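Local coordinates for protein Cas6b (Methanococcus maripaludis, PDB 4Z7K) that probably cleaves CRISPR precursor RNA as a Cas6-type endoribonuclease, binding a repeat RNA that lacks a stem-loop, at residues K166-I171 with Y193-I198; F106-K111 with Y161-K166; P120-N125 with R210-V215. All blocks are in the same frame, centred on the assembly; numbering follows the deposited sequence.

Contact 1 of 3, residues K166-I171 with Y193-I198. With nucleotides of chain C.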
# COMPACT_ATOMS: atom_id res chain seq x y z
N LYS B 166 -12.69 -24.45 -12.39
CA LYS B 166 -12.18 -23.19 -12.93
C LYS B 166 -13.13 -21.99 -12.82
O LYS B 166 -14.25 -22.02 -13.35
CB LYS B 166 -11.80 -23.37 -14.39
CG LYS B 166 -11.26 -22.11 -15.01
CD LYS B 166 -10.48 -22.42 -16.27
CE LYS B 166 -9.95 -21.14 -16.86
NZ LYS B 166 -9.82 -21.24 -18.33
N LEU B 167 -12.68 -20.94 -12.13
CA LEU B 167 -13.46 -19.70 -12.08
C LEU B 167 -13.24 -18.81 -13.31
O LEU B 167 -12.12 -18.62 -13.78
CB LEU B 167 -13.12 -18.90 -10.83
CG LEU B 167 -13.24 -19.68 -9.53
CD1 LEU B 167 -12.82 -18.77 -8.40
CD2 LEU B 167 -14.67 -20.18 -9.36
N LYS B 168 -14.34 -18.25 -13.82
CA LYS B 168 -14.28 -17.28 -14.90
C LYS B 168 -15.18 -16.12 -14.58
O LYS B 168 -16.27 -16.30 -14.03
CB LYS B 168 -14.73 -17.94 -16.20
CG LYS B 168 -16.10 -18.65 -16.07
CD LYS B 168 -16.76 -18.97 -17.43
CE LYS B 168 -16.60 -20.41 -17.87
NZ LYS B 168 -17.54 -20.70 -18.98
N VAL B 169 -14.78 -14.92 -14.95
CA VAL B 169 -15.51 -13.75 -14.49
C VAL B 169 -15.67 -12.67 -15.58
O VAL B 169 -14.75 -12.40 -16.36
CB VAL B 169 -14.82 -13.16 -13.22
CG1 VAL B 169 -13.32 -12.96 -13.45
CG2 VAL B 169 -15.48 -11.87 -12.76
N LYS B 170 -16.83 -12.03 -15.61
CA LYS B 170 -17.08 -10.90 -16.48
C LYS B 170 -17.44 -9.69 -15.62
O LYS B 170 -18.22 -9.78 -14.67
CB LYS B 170 -18.19 -11.21 -17.48
CG LYS B 170 -18.57 -10.04 -18.38
CD LYS B 170 -19.37 -10.52 -19.60
CE LYS B 170 -20.87 -10.44 -19.41
NZ LYS B 170 -21.36 -9.05 -19.51
N ILE B 171 -16.87 -8.55 -15.97
CA ILE B 171 -17.09 -7.37 -15.17
C ILE B 171 -17.50 -6.17 -16.01
O ILE B 171 -16.97 -5.92 -17.10
CB ILE B 171 -15.85 -7.01 -14.33
CG1 ILE B 171 -14.63 -6.83 -15.23
CG2 ILE B 171 -15.59 -8.08 -13.29
CD1 ILE B 171 -13.39 -6.42 -14.46
N TYR B 193 -20.30 -11.10 -13.26
CA TYR B 193 -20.90 -12.43 -13.47
C TYR B 193 -19.87 -13.48 -13.09
O TYR B 193 -18.69 -13.28 -13.34
CB TYR B 193 -21.33 -12.64 -14.92
CG TYR B 193 -22.41 -11.72 -15.47
CD1 TYR B 193 -23.73 -12.14 -15.57
CD2 TYR B 193 -22.10 -10.44 -15.91
CE1 TYR B 193 -24.71 -11.31 -16.09
CE2 TYR B 193 -23.06 -9.60 -16.42
CZ TYR B 193 -24.36 -10.02 -16.51
OH TYR B 193 -25.31 -9.16 -17.02
N ILE B 194 -20.29 -14.59 -12.50
CA ILE B 194 -19.30 -15.61 -12.14
C ILE B 194 -19.92 -16.99 -11.92
O ILE B 194 -21.11 -17.11 -11.61
CB ILE B 194 -18.51 -15.17 -10.85
CG1 ILE B 194 -17.26 -16.00 -10.65
CG2 ILE B 194 -19.39 -15.20 -9.61
CD1 ILE B 194 -16.28 -15.32 -9.75
N ASN B 195 -19.12 -18.04 -12.13
CA ASN B 195 -19.54 -19.41 -11.89
C ASN B 195 -19.25 -19.77 -10.45
O ASN B 195 -18.82 -20.88 -10.16
CB ASN B 195 -18.85 -20.40 -12.83
CG ASN B 195 -17.35 -20.47 -12.63
OD1 ASN B 195 -16.70 -19.46 -12.37
ND2 ASN B 195 -16.79 -21.66 -12.74
N PHE B 196 -19.40 -18.79 -9.57
CA PHE B 196 -19.30 -19.06 -8.15
C PHE B 196 -20.53 -18.58 -7.39
O PHE B 196 -21.19 -17.63 -7.81
CB PHE B 196 -18.06 -18.43 -7.56
CG PHE B 196 -17.69 -19.02 -6.24
CD1 PHE B 196 -17.10 -20.27 -6.18
CD2 PHE B 196 -17.91 -18.33 -5.07
CE1 PHE B 196 -16.75 -20.81 -4.98
CE2 PHE B 196 -17.55 -18.88 -3.87
CZ PHE B 196 -16.97 -20.11 -3.83
N ASP B 197 -20.81 -19.22 -6.26
CA ASP B 197 -22.02 -18.89 -5.51
C ASP B 197 -21.73 -18.16 -4.21
O ASP B 197 -21.07 -18.69 -3.34
CB ASP B 197 -22.81 -20.15 -5.23
CG ASP B 197 -24.26 -19.87 -4.97
OD1 ASP B 197 -24.58 -18.95 -4.17
OD2 ASP B 197 -25.10 -20.55 -5.59
N ILE B 198 -22.25 -16.94 -4.09
CA ILE B 198 -22.07 -16.13 -2.90
C ILE B 198 -23.40 -15.86 -2.22
O ILE B 198 -24.32 -15.33 -2.85
CB ILE B 198 -21.41 -14.77 -3.21
CG1 ILE B 198 -20.29 -14.91 -4.25
CG2 ILE B 198 -20.89 -14.11 -1.94
CD1 ILE B 198 -19.62 -13.59 -4.60
P A C 18 -1.14 -20.56 -8.32
OP1 A C 18 -0.49 -21.33 -9.41
OP2 A C 18 -0.34 -19.70 -7.40
O5' A C 18 -2.19 -19.67 -9.10
C5' A C 18 -1.78 -18.77 -10.12
C4' A C 18 -2.91 -17.86 -10.54
O4' A C 18 -4.10 -18.65 -10.83
C3' A C 18 -3.33 -16.84 -9.50
O3' A C 18 -3.77 -15.68 -10.19
C2' A C 18 -4.54 -17.51 -8.86
O2' A C 18 -5.43 -16.60 -8.25
C1' A C 18 -5.18 -18.17 -10.06
N9 A C 18 -6.07 -19.30 -9.77
C8 A C 18 -5.86 -20.30 -8.87
N7 A C 18 -6.80 -21.22 -8.83
C5 A C 18 -7.70 -20.81 -9.80
C6 A C 18 -8.92 -21.38 -10.24
N6 A C 18 -9.44 -22.50 -9.73
N1 A C 18 -9.60 -20.73 -11.23
C2 A C 18 -9.06 -19.60 -11.72
N3 A C 18 -7.91 -18.98 -11.38
C4 A C 18 -7.26 -19.64 -10.40

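Contact 2 of 3, residues F106-K111 with Y161-K166. With nucleotides of chain C.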
# COMPACT_ATOMS: atom_id res chain seq x y z
N PHE B 106 -22.86 -22.28 -0.76
CA PHE B 106 -21.60 -21.58 -1.01
C PHE B 106 -20.64 -22.51 -1.75
O PHE B 106 -20.32 -23.59 -1.25
CB PHE B 106 -20.98 -21.12 0.32
CG PHE B 106 -19.61 -20.52 0.19
CD1 PHE B 106 -19.44 -19.16 0.19
CD2 PHE B 106 -18.49 -21.32 0.10
CE1 PHE B 106 -18.18 -18.59 0.10
CE2 PHE B 106 -17.23 -20.77 0.00
CZ PHE B 106 -17.08 -19.40 0.01
N GLY B 107 -20.17 -22.12 -2.93
CA GLY B 107 -19.33 -23.02 -3.69
C GLY B 107 -19.42 -22.84 -5.18
O GLY B 107 -20.26 -22.09 -5.67
N THR B 108 -18.53 -23.50 -5.92
CA THR B 108 -18.53 -23.33 -7.36
C THR B 108 -19.74 -23.99 -8.01
O THR B 108 -20.15 -25.09 -7.65
CB THR B 108 -17.26 -23.89 -8.00
OG1 THR B 108 -17.23 -25.30 -7.80
CG2 THR B 108 -16.06 -23.29 -7.35
N THR B 109 -20.30 -23.27 -8.97
CA THR B 109 -21.46 -23.71 -9.71
C THR B 109 -21.16 -23.76 -11.20
O THR B 109 -20.36 -22.97 -11.71
CB THR B 109 -22.64 -22.76 -9.45
OG1 THR B 109 -22.28 -21.44 -9.87
CG2 THR B 109 -22.95 -22.74 -7.96
N ASP B 110 -21.81 -24.67 -11.91
CA ASP B 110 -21.62 -24.77 -13.36
C ASP B 110 -22.55 -23.81 -14.05
O ASP B 110 -22.50 -23.64 -15.27
CB ASP B 110 -21.85 -26.20 -13.87
CG ASP B 110 -20.66 -27.11 -13.60
OD1 ASP B 110 -19.59 -26.61 -13.20
OD2 ASP B 110 -20.81 -28.34 -13.79
N LYS B 111 -23.35 -23.10 -13.26
CA LYS B 111 -24.25 -22.13 -13.85
C LYS B 111 -23.78 -20.76 -13.44
O LYS B 111 -23.17 -20.60 -12.38
CB LYS B 111 -25.67 -22.34 -13.35
CG LYS B 111 -26.64 -21.35 -13.93
CD LYS B 111 -28.07 -21.67 -13.61
CE LYS B 111 -28.37 -21.06 -12.24
NZ LYS B 111 -28.99 -19.70 -12.32
N TYR B 161 -13.08 -23.79 2.23
CA TYR B 161 -13.58 -24.40 1.00
C TYR B 161 -12.47 -24.29 -0.01
O TYR B 161 -12.02 -23.19 -0.34
CB TYR B 161 -14.84 -23.70 0.47
CG TYR B 161 -15.49 -24.30 -0.78
CD1 TYR B 161 -16.43 -25.32 -0.70
CD2 TYR B 161 -15.16 -23.82 -2.04
CE1 TYR B 161 -17.03 -25.84 -1.84
CE2 TYR B 161 -15.75 -24.34 -3.18
CZ TYR B 161 -16.68 -25.35 -3.08
OH TYR B 161 -17.26 -25.85 -4.24
N THR B 162 -12.00 -25.43 -0.50
CA THR B 162 -10.98 -25.39 -1.51
C THR B 162 -11.69 -25.66 -2.83
O THR B 162 -12.57 -26.52 -2.93
CB THR B 162 -9.84 -26.38 -1.20
OG1 THR B 162 -10.40 -27.62 -0.75
CG2 THR B 162 -8.91 -25.80 -0.09
N ILE B 163 -11.33 -24.86 -3.82
CA ILE B 163 -11.98 -24.89 -5.12
C ILE B 163 -11.27 -25.82 -6.09
O ILE B 163 -10.09 -25.61 -6.39
CB ILE B 163 -12.01 -23.48 -5.73
CG1 ILE B 163 -12.80 -22.53 -4.82
CG2 ILE B 163 -12.60 -23.52 -7.13
CD1 ILE B 163 -13.02 -21.16 -5.42
N GLU B 164 -11.98 -26.82 -6.62
CA GLU B 164 -11.36 -27.68 -7.64
C GLU B 164 -12.09 -27.64 -8.97
O GLU B 164 -12.22 -28.66 -9.65
CB GLU B 164 -11.23 -29.13 -7.16
CG GLU B 164 -12.26 -29.67 -6.19
CD GLU B 164 -11.78 -31.00 -5.62
OE1 GLU B 164 -10.61 -31.36 -5.90
OE2 GLU B 164 -12.55 -31.66 -4.89
N GLU B 165 -12.56 -26.45 -9.36
CA GLU B 165 -12.97 -26.21 -10.73
C GLU B 165 -12.58 -24.77 -11.11
O GLU B 165 -12.15 -23.98 -10.28
CB GLU B 165 -14.49 -26.46 -10.92
CG GLU B 165 -15.03 -27.72 -10.19
CD GLU B 165 -16.26 -28.37 -10.84
OE1 GLU B 165 -16.62 -28.00 -11.98
OE2 GLU B 165 -16.84 -29.28 -10.21
N LYS B 166 -12.69 -24.45 -12.39
CA LYS B 166 -12.18 -23.19 -12.93
C LYS B 166 -13.13 -21.99 -12.82
O LYS B 166 -14.25 -22.02 -13.35
CB LYS B 166 -11.80 -23.37 -14.39
CG LYS B 166 -11.26 -22.11 -15.01
CD LYS B 166 -10.48 -22.42 -16.27
CE LYS B 166 -9.95 -21.14 -16.86
NZ LYS B 166 -9.82 -21.24 -18.33
P A C 17 -0.08 -20.68 -1.89
OP1 A C 17 1.31 -20.46 -2.37
OP2 A C 17 -0.57 -19.83 -0.77
O5' A C 17 -1.08 -20.55 -3.14
C5' A C 17 -0.76 -21.14 -4.40
C4' A C 17 -1.95 -21.85 -5.01
O4' A C 17 -2.98 -22.02 -4.01
C3' A C 17 -2.64 -21.16 -6.18
O3' A C 17 -2.06 -21.55 -7.43
C2' A C 17 -4.12 -21.59 -6.07
O2' A C 17 -4.41 -22.66 -6.95
C1' A C 17 -4.23 -22.12 -4.64
N9 A C 17 -5.31 -21.56 -3.80
C8 A C 17 -5.29 -20.57 -2.84
N7 A C 17 -6.46 -20.41 -2.25
C5 A C 17 -7.27 -21.37 -2.84
C6 A C 17 -8.62 -21.72 -2.66
N6 A C 17 -9.42 -21.11 -1.78
N1 A C 17 -9.14 -22.73 -3.42
C2 A C 17 -8.35 -23.34 -4.30
N3 A C 17 -7.07 -23.09 -4.54
C4 A C 17 -6.58 -22.08 -3.78

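Contact 3 of 3, residues P120-N125 with R210-V215. With nucleotides of chain C.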
# COMPACT_ATOMS: atom_id res chain seq x y z
N PRO B 120 -18.54 0.38 -2.44
CA PRO B 120 -17.36 0.29 -3.29
C PRO B 120 -16.57 -0.98 -3.00
O PRO B 120 -16.66 -1.52 -1.91
CB PRO B 120 -16.58 1.54 -2.92
CG PRO B 120 -17.58 2.49 -2.44
CD PRO B 120 -18.59 1.66 -1.72
N TRP B 121 -15.79 -1.44 -3.98
CA TRP B 121 -15.08 -2.70 -3.87
C TRP B 121 -13.73 -2.59 -3.19
O TRP B 121 -13.47 -3.33 -2.22
CB TRP B 121 -14.93 -3.31 -5.27
CG TRP B 121 -14.14 -4.58 -5.34
CD1 TRP B 121 -13.79 -5.39 -4.30
CD2 TRP B 121 -13.66 -5.22 -6.52
NE1 TRP B 121 -13.08 -6.48 -4.76
CE2 TRP B 121 -13.00 -6.40 -6.12
CE3 TRP B 121 -13.71 -4.91 -7.88
CZ2 TRP B 121 -12.40 -7.27 -7.02
CZ3 TRP B 121 -13.12 -5.77 -8.78
CH2 TRP B 121 -12.47 -6.93 -8.34
N MET B 122 -12.87 -1.68 -3.66
CA MET B 122 -11.54 -1.49 -3.07
C MET B 122 -10.80 -2.79 -3.35
O MET B 122 -10.54 -3.57 -2.44
CB MET B 122 -11.63 -1.21 -1.56
CG MET B 122 -10.55 -0.32 -0.95
SD MET B 122 -11.28 0.68 0.40
CE MET B 122 -9.89 1.70 0.86
N ALA B 123 -10.49 -3.03 -4.61
CA ALA B 123 -9.83 -4.25 -5.04
C ALA B 123 -8.32 -4.09 -5.03
O ALA B 123 -7.56 -5.07 -5.15
CB ALA B 123 -10.31 -4.64 -6.42
N LEU B 124 -7.88 -2.86 -4.85
CA LEU B 124 -6.49 -2.52 -5.09
C LEU B 124 -5.67 -2.37 -3.81
O LEU B 124 -5.84 -1.38 -3.08
CB LEU B 124 -6.43 -1.21 -5.88
CG LEU B 124 -6.78 -1.24 -7.37
CD1 LEU B 124 -6.20 -0.02 -8.08
CD2 LEU B 124 -6.38 -2.54 -8.05
N ASN B 125 -4.76 -3.30 -3.56
CA ASN B 125 -3.78 -3.13 -2.49
C ASN B 125 -2.73 -2.09 -2.90
O ASN B 125 -2.94 -1.34 -3.85
CB ASN B 125 -3.14 -4.47 -2.08
CG ASN B 125 -2.56 -5.23 -3.24
OD1 ASN B 125 -1.64 -4.76 -3.91
ND2 ASN B 125 -3.06 -6.44 -3.46
N ARG B 210 -15.41 -3.29 7.31
CA ARG B 210 -16.04 -1.98 7.45
C ARG B 210 -17.20 -1.83 6.50
O ARG B 210 -17.85 -0.78 6.48
CB ARG B 210 -15.06 -0.84 7.15
CG ARG B 210 -13.70 -0.98 7.73
CD ARG B 210 -13.01 0.35 7.61
NE ARG B 210 -11.70 0.32 8.24
CZ ARG B 210 -11.48 0.71 9.49
NH1 ARG B 210 -12.48 1.15 10.23
NH2 ARG B 210 -10.25 0.66 10.00
N GLY B 211 -17.46 -2.87 5.72
CA GLY B 211 -18.60 -2.87 4.84
C GLY B 211 -18.31 -2.72 3.36
O GLY B 211 -19.24 -2.65 2.55
N PHE B 212 -17.03 -2.64 3.00
CA PHE B 212 -16.65 -2.48 1.60
C PHE B 212 -16.83 -3.79 0.84
O PHE B 212 -16.75 -4.87 1.43
CB PHE B 212 -15.21 -2.01 1.48
CG PHE B 212 -14.98 -0.59 1.93
CD1 PHE B 212 -14.60 -0.32 3.22
CD2 PHE B 212 -15.12 0.45 1.05
CE1 PHE B 212 -14.38 0.98 3.63
CE2 PHE B 212 -14.90 1.74 1.46
CZ PHE B 212 -14.53 2.01 2.76
N GLY B 213 -17.12 -3.67 -0.45
CA GLY B 213 -17.23 -4.82 -1.33
C GLY B 213 -18.43 -5.72 -1.08
O GLY B 213 -18.37 -6.93 -1.30
N THR B 214 -19.53 -5.15 -0.62
CA THR B 214 -20.69 -5.94 -0.25
C THR B 214 -21.41 -6.49 -1.50
O THR B 214 -21.66 -5.74 -2.43
CB THR B 214 -21.65 -5.09 0.58
OG1 THR B 214 -20.90 -4.34 1.54
CG2 THR B 214 -22.66 -5.97 1.28
N VAL B 215 -21.66 -7.79 -1.59
CA VAL B 215 -22.34 -8.29 -2.80
C VAL B 215 -23.73 -8.91 -2.58
O VAL B 215 -24.01 -9.47 -1.52
CB VAL B 215 -21.47 -9.32 -3.53
CG1 VAL B 215 -20.04 -8.82 -3.58
CG2 VAL B 215 -21.51 -10.65 -2.84
P U C 9 -1.27 8.53 -2.39
OP1 U C 9 -2.13 8.26 -3.58
OP2 U C 9 -0.95 9.91 -1.91
O5' U C 9 -1.96 7.78 -1.18
C5' U C 9 -2.51 6.49 -1.39
C4' U C 9 -1.83 5.42 -0.58
O4' U C 9 -2.74 4.30 -0.51
C3' U C 9 -0.53 4.87 -1.14
O3' U C 9 0.22 4.34 -0.02
C2' U C 9 -1.05 3.75 -2.05
O2' U C 9 -0.12 2.73 -2.36
C1' U C 9 -2.22 3.21 -1.24
N1 U C 9 -3.33 2.75 -2.08
C2 U C 9 -3.79 1.44 -1.99
O2 U C 9 -3.29 0.60 -1.25
N3 U C 9 -4.85 1.14 -2.82
C4 U C 9 -5.49 2.02 -3.69
O4 U C 9 -6.43 1.61 -4.38
C5 U C 9 -4.95 3.36 -3.71
C6 U C 9 -3.92 3.67 -2.92
P A C 21 -5.34 -8.24 -1.57
OP1 A C 21 -5.63 -6.79 -1.70
OP2 A C 21 -3.92 -8.67 -1.63
O5' A C 21 -6.04 -8.73 -0.22
C5' A C 21 -7.46 -8.66 -0.07
C4' A C 21 -7.95 -9.49 1.09
O4' A C 21 -7.40 -10.83 0.97
C3' A C 21 -7.57 -8.99 2.48
O3' A C 21 -8.63 -9.24 3.41
C2' A C 21 -6.34 -9.83 2.82
O2' A C 21 -6.10 -10.02 4.20
C1' A C 21 -6.66 -11.15 2.13
N9 A C 21 -5.47 -11.88 1.73
C8 A C 21 -4.30 -11.37 1.22
N7 A C 21 -3.39 -12.28 0.97
C5 A C 21 -4.02 -13.47 1.34
C6 A C 21 -3.60 -14.80 1.32
N6 A C 21 -2.39 -15.16 0.88
N1 A C 21 -4.46 -15.76 1.75
C2 A C 21 -5.67 -15.38 2.18
N3 A C 21 -6.18 -14.16 2.25
C4 A C 21 -5.30 -13.24 1.81
P A C 20 -2.20 -9.67 -5.48
OP1 A C 20 -2.50 -9.20 -6.86
OP2 A C 20 -1.83 -8.68 -4.43
O5' A C 20 -3.43 -10.57 -4.98
C5' A C 20 -4.76 -10.32 -5.43
C4' A C 20 -5.80 -10.82 -4.45
O4' A C 20 -5.83 -12.27 -4.45
C3' A C 20 -5.57 -10.43 -2.99
O3' A C 20 -6.06 -9.13 -2.69
C2' A C 20 -6.24 -11.55 -2.22
O2' A C 20 -7.64 -11.35 -2.18
C1' A C 20 -5.97 -12.75 -3.13
N9 A C 20 -4.72 -13.46 -2.79
C8 A C 20 -3.45 -12.92 -2.69
N7 A C 20 -2.51 -13.79 -2.39
C5 A C 20 -3.21 -14.98 -2.32
C6 A C 20 -2.76 -16.28 -2.04
N6 A C 20 -1.48 -16.54 -1.79
N1 A C 20 -3.69 -17.27 -2.02
C2 A C 20 -4.96 -16.95 -2.28
N3 A C 20 -5.51 -15.75 -2.56
C4 A C 20 -4.56 -14.81 -2.57

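Contact 1 of 3, residues K166-I171 with Y193-I198
Tyr-193 and Lys-170 pair as antiparallel, hydrogen-bonded neighbours where strands 169-177 and 186-194 form a beta hairpin. Tyr-193 N gives a bond of 2.8 Å to Lys-170 O, and Lys-170 N returns a longer one of 3.2 Å to Tyr-193 O. Their side chains leave the sheet on the same face and lie side by side, pointing the same way. The lysine chain bends at chi3 (95°), which turns CE toward the ring, so that Lys-170 CE lies 3.7 Å from Tyr-193 CD2; NZ then approaches CE2 obliquely. At the phenol end, Tyr-193 OH has a weak hydrogen bond with Lys-114 NZ.

Beyond this pair the chain turns a corner, and a side chain takes over from the backbone. With CG between its backbone N and carbonyl carbon (chi1 64°), Asn-195 reaches across to the residues before and after Leu-167. Asn-195 ND2 donates to Lys-166 O at 2.6 Å, while Asn-195 OD1 receives Lys-168 N at 3.0 Å, the donor standing 40° above the amide plane. An alanine here would probably leave Lys-166 O and Lys-168 N without these mates and let the loop around Leu-167 shift. The Leu-167 side chain crosses that of Asn-195 at about a right angle, and Leu-167 CD2 meets Phe-196 CD1 at 4.0 Å; Ile-149 of helix 137-158 also packs on the leucine.

The chemistry carries over to the RNA. Leu-167 N donates to N1 of the adenine of A18 in chain C at 3.2 Å, and Asn-195 ND2 holds the carbonyl of that very peptide, which would probably polarise its N-H; OD1 holds the next peptide. Asn-195 thus acts as a second-shell residue, likely to help fix the main chain that recognises this adenine.

Contact 2 of 3, residues F106-K111 with Y161-K166
Phe-106 turns its edge toward the face of Tyr-161, a T-shaped pair with ring centroids 5.7 Å apart and planes at 90°. The contact is made near the root of the tyrosine: Phe-106 CE2 stands 3.8 Å from Tyr-161 CB, which lies at the phenylalanine's edge in its plane. A second edge-to-face partner, Phe-196, extends the aromatic group, and Met-155 and Ser-156 of helix 137-158 also touch Phe-106.

The CB of Tyr-161 is directed toward strand 98-109, and CG, anti to the backbone N (chi1 -177°), carries the ring on to Gly-107. Gly-107 CA approaches its far end, 3.6 Å from Tyr-161 CZ, and Tyr-161 OH accepts a hydrogen bond from Thr-108 N at 3.2 Å. The phenol oxygen therefore serves a main-chain N-H at the end of that strand. Thr-108 CG2 meets Ile-163 CG2 at 3.5 Å. Farther along, Asp-110 OD1 comes within 3.5 Å of Glu-165 OE1 without a hydrogen bond; the two carboxylates would probably repel if both are charged.

The two segments run in nearly the same direction, yet are joined by side chains and not by beta pairing. The loop 161-166 carries the RNA contacts, and 106-111 packs behind it. Ile-163 N donates to N1 of the adenine of A17 in chain C at 3.1 Å and nearly straight (175°), and Glu-165 O bonds N6 of A18 in chain C. Main-chain groups thus take up Watson-Crick edge atoms of both adenines in place of a pairing base, consistent with a repeat that forms no stem-loop.

Contact 3 of 3, residues P120-N125 with R210-V215
The Gly-211, Phe-212, Gly-213 turn, which meets Pro-120 and Met-122 here, fits the end of the glycine-rich loop that marks the RAMP proteins, the clan of Cas6. Within the contact Phe-212 is met over one face and at its edge, and Arg-18 adds a cation-pi contact from outside it. Met-122 SD sits over one face of the Phe-212 ring, 4.0 Å from its centroid and offset toward the rim, a Met-aromatic contact with the sulfur 15° off the ring normal. Pro-120 O lies at the edge of the ring, in its plane, and takes a hydrogen bond of 2.6 Å from Gly-213 N. The carbonyl thus ties down the backbone just after the aromatic side chain that it borders. Gly-213 has a positive phi of 69°, a turn that glycine adopts readily, and its CA passes close to that of Trp-121.

Past Met-122 the same loop meets RNA of chain C. Leu-124 O receives N3 of U9 at 2.7 Å. Asn-125 ND2 donates to OP2 of A20 at 2.7 Å and OP1 of A21 at 3.1 Å, so one amide nitrogen bridges two successive phosphates. From the other segment, Arg-210 makes a salt bridge to a phosphate, so both segments border bound RNA.

Around this buried junction, Trp-121 points the other way, onto Val-147 and Leu-148 of helix 137-158, with Ala-123 CB over the centre of its ring. Asn-125 is the N-cap of helix 126-133, its OD1 bonding Asn-128 N, while the turn at Gly-213 runs on into the edge strand 215-217.

From the N terminus, the chain first reaches residues 106-111, at the end of strand 98-109, which open contact 2. Contact 3 opens at 120-125 before contact 2 closes at 161-166, so these two cross, the long helix 137-158 lying within both loops. Contact 1 begins where contact 2 ends, sharing Lys-166, and closes at 193-198, as the chain leaves the second hairpin strand; it is nested inside the loop that contact 3 completes at 210-215. Contacts 1 and 2 touch directly, Asn-195 and Asp-197 probably bonding to the backbone of 107-109. Ile-198, in the loop after the hairpin, packs on Val-215 of strand 215-217, linking contact 1 to contact 3.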